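Local coordinates for uncharacterized protein (Treponema denticola ATCC 35404, PDB 6R9N) that senses iron(II) and oxygen for bacterial chemotaxis, through a di-iron centre that stabilises an iron-peroxy species, at the interface of chains A and B. Sequence-based numbering; all coordinates share one arbitrary frame. Chains: chain A/B, Uncharacterized protein.

Contacts 1, 2 and 3 are patches of one two-fold interface, each with a twin in which the chains are exchanged. The C-alpha centres of contact 1 and contact 2 lie about 22 Å apart. The C-alpha centre of contact 3 lies about 16 Å from that of contact 1 and about 20 Å from that of contact 2. Helix 185-199 serves contacts 1 and 3 through neighbouring residues, A:Tyr199 and A:Arg198. The C-terminal 3-10 helix 247-254 and helix 203-215 serve contacts 2 and 3, with the chains exchanged. Contact 1 reaches an iron ligand, so the dimer could place the partner subunit next to an iron site.

Contact 1: the interface of chains A and B. Residues chain A 33, 172, 195, 199, 225; chain B 105-106, 109.
B:Phe109 enters chain A between A:Val33, A:Val172 and A:His225. Chain A hides 68 Å² of it. Methyl CG2 of A:Val33 lies over one face of the phenyl ring, displaced toward the rim, 3.5 Å from CZ of B:Phe109. CG1 of this valine is anti to the backbone N (chi1 -166°), which leaves CG2 beside the N and turned to the ring.

The second tight spot is A:Tyr199 with B:Leu105. The phenol is held between two hydrocarbon groups. CD2 of B:Leu105 sits over the centre of one face, 3.8 Å from the centroid of the A:Tyr199 ring. CE1 of A:Phe195, from the same chain, sits over the centre of the opposite face. OH of A:Tyr199 gives a hydrogen bond of 2.6 Å to the backbone O of B:Leu105. It arrives in the carbonyl plane, on a lone pair, at 113°. This bond and the two covered faces would limit how the phenol can turn.

Other residues touch lightly. CZ3 of B:Trp106 stays 3.9 Å from CE2 of A:Tyr199, at the phenol edge. A:Val172 crosses B:Phe109 at about a right angle. A:His225 meets the phenyl edge in plane through CE1.

A:Phe195 and A:Tyr199 lie on helix 185-199, and B:Phe109 ends the 3-10 turn 107-109. In the metallo-beta-lactamase-like fold, the patch lies beside the loop of chain A that carries the iron ligand A:His225.

Contact 2: the interface of chains A and B. Residues chain A 204-205, 208-209; chain B 248, 251, 254-255.
The phenyl ring of B:Phe255 carries CG of A:Lys208 over one face, shifted toward the rim, with CG 3.5 Å from CE2 of the ring. Its edge meets CG1 of B:Ile251, from its own chain, in plane. This protein belongs to the ODP family of beta-lactamase-like di-iron proteins. The patch joins helix 203-215 of chain A to the C-terminal 3-10 helix 247-254 of chain B and the last residue, B:Phe255.

The lysine chain leaves its helix with CG anti to the backbone N (chi1 -175°), and this lays CG on the ring. The side chain of A:Lys208 is modelled no further than CG. CD1 of A:Ile205 reaches the same ring, 3.7 Å from CE2 of B:Phe255. CD1 of A:Ile205 also meets CD1 of B:Ile251 at 3.9 Å, and the two isoleucine chains cross at a slant. CG2 of B:Thr248 packs against CB of A:Ile205. Toward the CE1 rim, on the side where A:Lys208 lies, CA of A:Trp209 is 4.0 Å from CE1 of B:Phe255.

Polar contacts border this apolar strip. A:Lys204 is extended beyond CG, and its amino nitrogen NZ gives a hydrogen bond of 3.1 Å to the backbone O of B:Thr248. The nitrogen stands above the carbonyl plane, 50° out of it, and not on a lone pair. Water 1 joins NZ of A:Lys204, at 2.8 Å, to the hydroxyl OG1 of B:Thr248, at 2.7 Å.

Contact 3: the interface of chains A and B. Residues chain A 198, 253-255; chain B 126, 143, 145, 205.
A:Arg198 and B:Asp126 meet in a side-on salt bridge, and they hide the most surface in this patch, 38 and 44 Å². NE of A:Arg198 gives a hydrogen bond of 2.7 Å to carboxylate oxygen OD2 of B:Asp126. NH2 of A:Arg198 gives one of 2.8 Å to OD1 of B:Asp126. The two planes are 65° apart, and both oxygens are met from above the carboxylate plane. OD1 lies in the guanidinium plane, while OD2 is tilted from it. The arginine chain bends at chi2 (63°) to bring NE and NH2 to the acid.

NH2 of A:Arg198 also lies over the centre of the B:His145 ring, 3.4 Å from its centroid, in a cation-pi contact. NE2 of B:His145 gives a nearly straight hydrogen bond (171° at H), 2.8 Å long, to the backbone O of B:Asp126. That oxygen lies in the ring plane, which fixes the ring's turn.

A:Leu254 hides 35 Å². Its CD2 covers one face of the guanidinium, over the centre. The backbone O of A:Leu254 reaches water 2 at 3.0 Å, and backbone N of B:His145 reaches the same water. CD1 of A:Phe255 lies 4.1 Å from CB of B:Pro143.

The site ties helix 185-199 and the C-terminal end of one chain to the other. If this dimer is the biological form, it would help hold the two subunits together.

Contact 1: the interface of chains A and B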
loop_
_atom_site.group_PDB
_atom_site.type_symbol
_atom_site.label_atom_id
_atom_site.label_comp_id
_atom_site.label_asym_id
_atom_site.label_seq_id
_atom_site.Cartn_x
_atom_site.Cartn_y
_atom_site.Cartn_z
ATOM N N VAL A 33 14.424 0.410 5.239
ATOM C CA VAL A 33 13.988 0.253 6.625
ATOM C C VAL A 33 13.941 -1.232 6.965
ATOM O O VAL A 33 13.513 -2.038 6.133
ATOM C CB VAL A 33 12.616 0.934 6.789
ATOM C CG1 VAL A 33 12.261 1.098 8.272
ATOM C CG2 VAL A 33 12.605 2.283 6.054
ATOM N N VAL A 172 11.434 3.974 11.934
ATOM C CA VAL A 172 11.957 3.841 10.582
ATOM C C VAL A 172 13.456 4.131 10.490
ATOM O O VAL A 172 14.109 3.668 9.537
ATOM C CB VAL A 172 11.152 4.746 9.623
ATOM C CG1 VAL A 172 11.931 5.132 8.370
ATOM C CG2 VAL A 172 9.837 4.064 9.262
ATOM N N PHE A 195 7.538 9.524 10.788
ATOM C CA PHE A 195 6.728 8.494 10.143
ATOM C C PHE A 195 5.254 8.619 10.524
ATOM O O PHE A 195 4.372 8.563 9.657
ATOM C CB PHE A 195 7.270 7.110 10.496
ATOM C CG PHE A 195 6.525 5.987 9.847
ATOM C CD1 PHE A 195 6.806 5.618 8.539
ATOM C CD2 PHE A 195 5.547 5.291 10.548
ATOM C CE1 PHE A 195 6.133 4.566 7.938
ATOM C CE2 PHE A 195 4.842 4.261 9.944
ATOM C CZ PHE A 195 5.139 3.892 8.641
ATOM N N TYR A 199 2.533 9.511 7.710
ATOM C CA TYR A 199 1.853 8.335 7.158
ATOM C C TYR A 199 0.498 8.028 7.802
ATOM O O TYR A 199 -0.354 7.423 7.148
ATOM C CB TYR A 199 2.736 7.084 7.286
ATOM C CG TYR A 199 4.000 7.039 6.448
ATOM C CD1 TYR A 199 5.062 7.909 6.692
ATOM C CD2 TYR A 199 4.153 6.083 5.442
ATOM C CE1 TYR A 199 6.239 7.842 5.936
ATOM C CE2 TYR A 199 5.315 6.003 4.687
ATOM C CZ TYR A 199 6.354 6.885 4.940
ATOM O OH TYR A 199 7.511 6.793 4.197
ATOM N N HIS A 225 8.081 -2.507 12.375
ATOM C CA HIS A 225 9.420 -1.921 12.290
ATOM C C HIS A 225 9.839 -1.395 13.656
ATOM O O HIS A 225 9.083 -0.656 14.293
ATOM C CB HIS A 225 9.494 -0.750 11.289
ATOM C CG HIS A 225 8.801 -1.002 9.986
ATOM N ND1 HIS A 225 9.430 -1.601 8.914
ATOM C CD2 HIS A 225 7.546 -0.703 9.567
ATOM C CE1 HIS A 225 8.590 -1.674 7.899
ATOM N NE2 HIS A 225 7.437 -1.148 8.273
ATOM N N LEU B 105 8.183 8.695 0.104
ATOM C CA LEU B 105 7.693 7.861 1.205
ATOM C C LEU B 105 8.037 6.391 1.011
ATOM O O LEU B 105 8.112 5.641 1.987
ATOM C CB LEU B 105 6.179 8.010 1.362
ATOM C CG LEU B 105 5.660 9.068 2.339
ATOM C CD1 LEU B 105 5.939 10.461 1.807
ATOM C CD2 LEU B 105 4.161 8.894 2.568
ATOM N N TRP B 106 8.211 5.952 -0.235
ATOM C CA TRP B 106 8.309 4.537 -0.565
ATOM C C TRP B 106 9.689 4.086 -1.030
ATOM O O TRP B 106 9.899 2.880 -1.172
ATOM C CB TRP B 106 7.274 4.184 -1.642
ATOM C CG TRP B 106 5.895 4.553 -1.241
ATOM C CD1 TRP B 106 5.032 5.340 -1.920
ATOM C CD2 TRP B 106 5.220 4.149 -0.045
ATOM N NE1 TRP B 106 3.850 5.462 -1.227
ATOM C CE2 TRP B 106 3.946 4.742 -0.065
ATOM C CE3 TRP B 106 5.571 3.339 1.037
ATOM C CZ2 TRP B 106 3.014 4.544 0.957
ATOM C CZ3 TRP B 106 4.670 3.172 2.055
ATOM C CH2 TRP B 106 3.402 3.760 2.010
ATOM N N PHE B 109 11.299 1.333 0.907
ATOM C CA PHE B 109 10.442 0.203 1.233
ATOM C C PHE B 109 10.216 -0.741 0.056
ATOM O O PHE B 109 9.368 -1.628 0.158
ATOM C CB PHE B 109 9.082 0.693 1.751
ATOM C CG PHE B 109 9.142 1.437 3.067
ATOM C CD1 PHE B 109 9.100 0.754 4.270
ATOM C CD2 PHE B 109 9.180 2.823 3.097
ATOM C CE1 PHE B 109 9.131 1.444 5.484
ATOM C CE2 PHE B 109 9.200 3.510 4.291
ATOM C CZ PHE B 109 9.176 2.817 5.494
#

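Contact 2: the interface of chains A and B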
loop_
_atom_site.group_PDB
_atom_site.type_symbol
_atom_site.label_atom_id
_atom_site.label_comp_id
_atom_site.label_asym_id
_atom_site.label_seq_id
_atom_site.Cartn_x
_atom_site.Cartn_y
_atom_site.Cartn_z
ATOM N N LYS A 204 -8.215 12.215 13.804
ATOM C CA LYS A 204 -9.523 11.592 13.973
ATOM C C LYS A 204 -9.422 10.069 13.960
ATOM O O LYS A 204 -10.015 9.392 14.811
ATOM C CB LYS A 204 -10.478 12.091 12.885
ATOM C CG LYS A 204 -11.781 11.327 12.805
ATOM C CD LYS A 204 -12.732 11.929 11.754
ATOM C CE LYS A 204 -14.094 11.230 11.792
ATOM N NZ LYS A 204 -14.974 11.641 10.638
ATOM N N ILE A 205 -8.690 9.502 12.992
ATOM C CA ILE A 205 -8.584 8.045 12.941
ATOM C C ILE A 205 -7.653 7.551 14.041
ATOM O O ILE A 205 -7.926 6.541 14.708
ATOM C CB ILE A 205 -8.137 7.563 11.546
ATOM C CG1 ILE A 205 -8.322 6.057 11.438
ATOM C CG2 ILE A 205 -6.685 7.926 11.262
ATOM C CD1 ILE A 205 -9.784 5.608 11.658
ATOM N N LYS A 208 -9.370 7.457 17.645
ATOM C CA LYS A 208 -10.333 6.364 17.761
ATOM C C LYS A 208 -9.625 5.019 17.925
ATOM O O LYS A 208 -10.061 4.166 18.709
ATOM C CB LYS A 208 -11.249 6.330 16.537
ATOM C CG LYS A 208 -12.378 5.294 16.638
ATOM N N TRP A 209 -8.542 4.803 17.172
ATOM C CA TRP A 209 -7.755 3.582 17.324
ATOM C C TRP A 209 -7.235 3.442 18.748
ATOM O O TRP A 209 -7.377 2.386 19.367
ATOM C CB TRP A 209 -6.592 3.583 16.331
ATOM C CG TRP A 209 -5.844 2.259 16.245
ATOM C CD1 TRP A 209 -6.176 1.177 15.470
ATOM C CD2 TRP A 209 -4.646 1.903 16.936
ATOM N NE1 TRP A 209 -5.258 0.174 15.638
ATOM C CE2 TRP A 209 -4.312 0.587 16.541
ATOM C CE3 TRP A 209 -3.832 2.556 17.868
ATOM C CZ2 TRP A 209 -3.197 -0.074 17.033
ATOM C CZ3 TRP A 209 -2.722 1.899 18.344
ATOM C CH2 TRP A 209 -2.412 0.597 17.928
ATOM N N THR B 248 -12.806 7.773 6.340
ATOM C CA THR B 248 -13.098 8.004 7.754
ATOM C C THR B 248 -14.370 8.810 7.971
ATOM O O THR B 248 -14.819 8.912 9.119
ATOM C CB THR B 248 -11.943 8.720 8.476
ATOM O OG1 THR B 248 -11.739 10.017 7.908
ATOM C CG2 THR B 248 -10.655 7.908 8.400
ATOM N N ILE B 251 -16.654 6.469 9.867
ATOM C CA ILE B 251 -15.743 5.823 10.796
ATOM C C ILE B 251 -16.432 4.742 11.627
ATOM O O ILE B 251 -15.768 3.800 12.079
ATOM C CB ILE B 251 -15.089 6.884 11.691
ATOM C CG1 ILE B 251 -13.892 6.278 12.432
ATOM C CG2 ILE B 251 -16.126 7.477 12.636
ATOM C CD1 ILE B 251 -12.994 7.312 13.092
ATOM N N LEU B 254 -15.649 1.391 10.456
ATOM C CA LEU B 254 -14.255 0.946 10.516
ATOM C C LEU B 254 -13.866 0.340 11.860
ATOM O O LEU B 254 -12.732 -0.121 12.006
ATOM C CB LEU B 254 -13.308 2.112 10.201
ATOM C CG LEU B 254 -13.525 2.910 8.906
ATOM C CD1 LEU B 254 -12.521 4.058 8.815
ATOM C CD2 LEU B 254 -13.426 2.032 7.653
ATOM N N PHE B 255 -14.770 0.330 12.835
ATOM C CA PHE B 255 -14.530 -0.290 14.128
ATOM C C PHE B 255 -15.795 -1.019 14.572
ATOM O O PHE B 255 -15.709 -2.087 15.188
ATOM C CB PHE B 255 -14.120 0.755 15.178
ATOM C CG PHE B 255 -12.823 1.467 14.864
ATOM C CD1 PHE B 255 -11.605 0.971 15.331
ATOM C CD2 PHE B 255 -12.821 2.637 14.117
ATOM C CE1 PHE B 255 -10.405 1.625 15.047
ATOM C CE2 PHE B 255 -11.628 3.299 13.830
ATOM C CZ PHE B 255 -10.414 2.787 14.298
HETATM O O HOH W 1 -13.637 11.963 8.205
#

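Contact 3: the interface of chains A and B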
loop_
_atom_site.group_PDB
_atom_site.type_symbol
_atom_site.label_atom_id
_atom_site.label_comp_id
_atom_site.label_asym_id
_atom_site.label_seq_id
_atom_site.Cartn_x
_atom_site.Cartn_y
_atom_site.Cartn_z
ATOM N N ARG A 198 3.509 11.805 9.106
ATOM C CA ARG A 198 3.306 11.852 7.660
ATOM C C ARG A 198 2.453 10.708 7.125
ATOM O O ARG A 198 1.689 10.920 6.175
ATOM C CB ARG A 198 4.658 11.869 6.939
ATOM C CG ARG A 198 4.573 11.882 5.394
ATOM C CD ARG A 198 3.880 13.161 4.807
ATOM N NE ARG A 198 3.801 13.064 3.344
ATOM C CZ ARG A 198 2.822 12.429 2.696
ATOM N NH1 ARG A 198 1.822 11.862 3.379
ATOM N NH2 ARG A 198 2.838 12.360 1.372
ATOM N N ASN A 253 0.676 20.944 3.503
ATOM C CA ASN A 253 1.916 20.282 3.114
ATOM C C ASN A 253 1.740 19.260 1.997
ATOM O O ASN A 253 2.748 18.800 1.448
ATOM C CB ASN A 253 2.539 19.568 4.319
ATOM C CG ASN A 253 2.960 20.530 5.414
ATOM O OD1 ASN A 253 3.242 21.702 5.151
ATOM N ND2 ASN A 253 2.991 20.042 6.654
ATOM N N LEU A 254 0.510 18.857 1.685
ATOM C CA LEU A 254 0.257 17.795 0.714
ATOM C C LEU A 254 -0.089 18.322 -0.668
ATOM O O LEU A 254 -0.374 17.520 -1.570
ATOM C CB LEU A 254 -0.870 16.884 1.197
ATOM C CG LEU A 254 -0.701 16.252 2.574
ATOM C CD1 LEU A 254 -1.982 15.484 2.894
ATOM C CD2 LEU A 254 0.529 15.338 2.600
ATOM N N PHE A 255 -0.143 19.641 -0.838
ATOM C CA PHE A 255 -0.350 20.243 -2.154
ATOM C C PHE A 255 0.548 21.477 -2.295
ATOM O O PHE A 255 0.891 21.875 -3.417
ATOM C CB PHE A 255 -1.816 20.633 -2.374
ATOM C CG PHE A 255 -2.771 19.462 -2.465
ATOM C CD1 PHE A 255 -2.998 18.820 -3.676
ATOM C CD2 PHE A 255 -3.467 19.025 -1.342
ATOM C CE1 PHE A 255 -3.910 17.744 -3.776
ATOM C CE2 PHE A 255 -4.375 17.947 -1.423
ATOM C CZ PHE A 255 -4.593 17.305 -2.650
ATOM N N ASP B 126 6.678 15.701 -1.601
ATOM C CA ASP B 126 5.229 15.635 -1.373
ATOM C C ASP B 126 4.431 16.541 -2.299
ATOM O O ASP B 126 3.309 16.193 -2.690
ATOM C CB ASP B 126 4.912 15.973 0.083
ATOM C CG ASP B 126 5.173 14.801 1.004
ATOM O OD1 ASP B 126 5.196 13.650 0.499
ATOM O OD2 ASP B 126 5.366 15.018 2.214
ATOM N N PRO B 143 0.250 15.691 -6.728
ATOM C CA PRO B 143 -0.011 15.128 -5.395
ATOM C C PRO B 143 -1.401 14.503 -5.299
ATOM O O PRO B 143 -2.417 15.136 -5.621
ATOM C CB PRO B 143 0.131 16.341 -4.470
ATOM C CG PRO B 143 1.051 17.287 -5.225
ATOM C CD PRO B 143 0.669 17.103 -6.671
ATOM N N HIS B 145 -2.187 12.279 -2.381
ATOM C CA HIS B 145 -1.920 11.545 -1.156
ATOM C C HIS B 145 -3.228 11.168 -0.456
ATOM O O HIS B 145 -4.228 11.881 -0.535
ATOM C CB HIS B 145 -1.013 12.382 -0.257
ATOM C CG HIS B 145 0.228 12.853 -0.950
ATOM N ND1 HIS B 145 1.103 11.988 -1.572
ATOM C CD2 HIS B 145 0.723 14.099 -1.155
ATOM C CE1 HIS B 145 2.099 12.678 -2.104
ATOM N NE2 HIS B 145 1.892 13.961 -1.865
ATOM N N ILE B 205 -9.933 15.249 1.835
ATOM C CA ILE B 205 -8.801 15.116 0.928
ATOM C C ILE B 205 -9.255 15.094 -0.535
ATOM O O ILE B 205 -8.630 15.741 -1.384
ATOM C CB ILE B 205 -7.927 13.894 1.316
ATOM C CG1 ILE B 205 -6.579 13.948 0.597
ATOM C CG2 ILE B 205 -8.598 12.574 1.013
ATOM C CD1 ILE B 205 -5.761 15.182 0.894
HETATM O O HOH W 2 -2.115 15.218 -2.263
#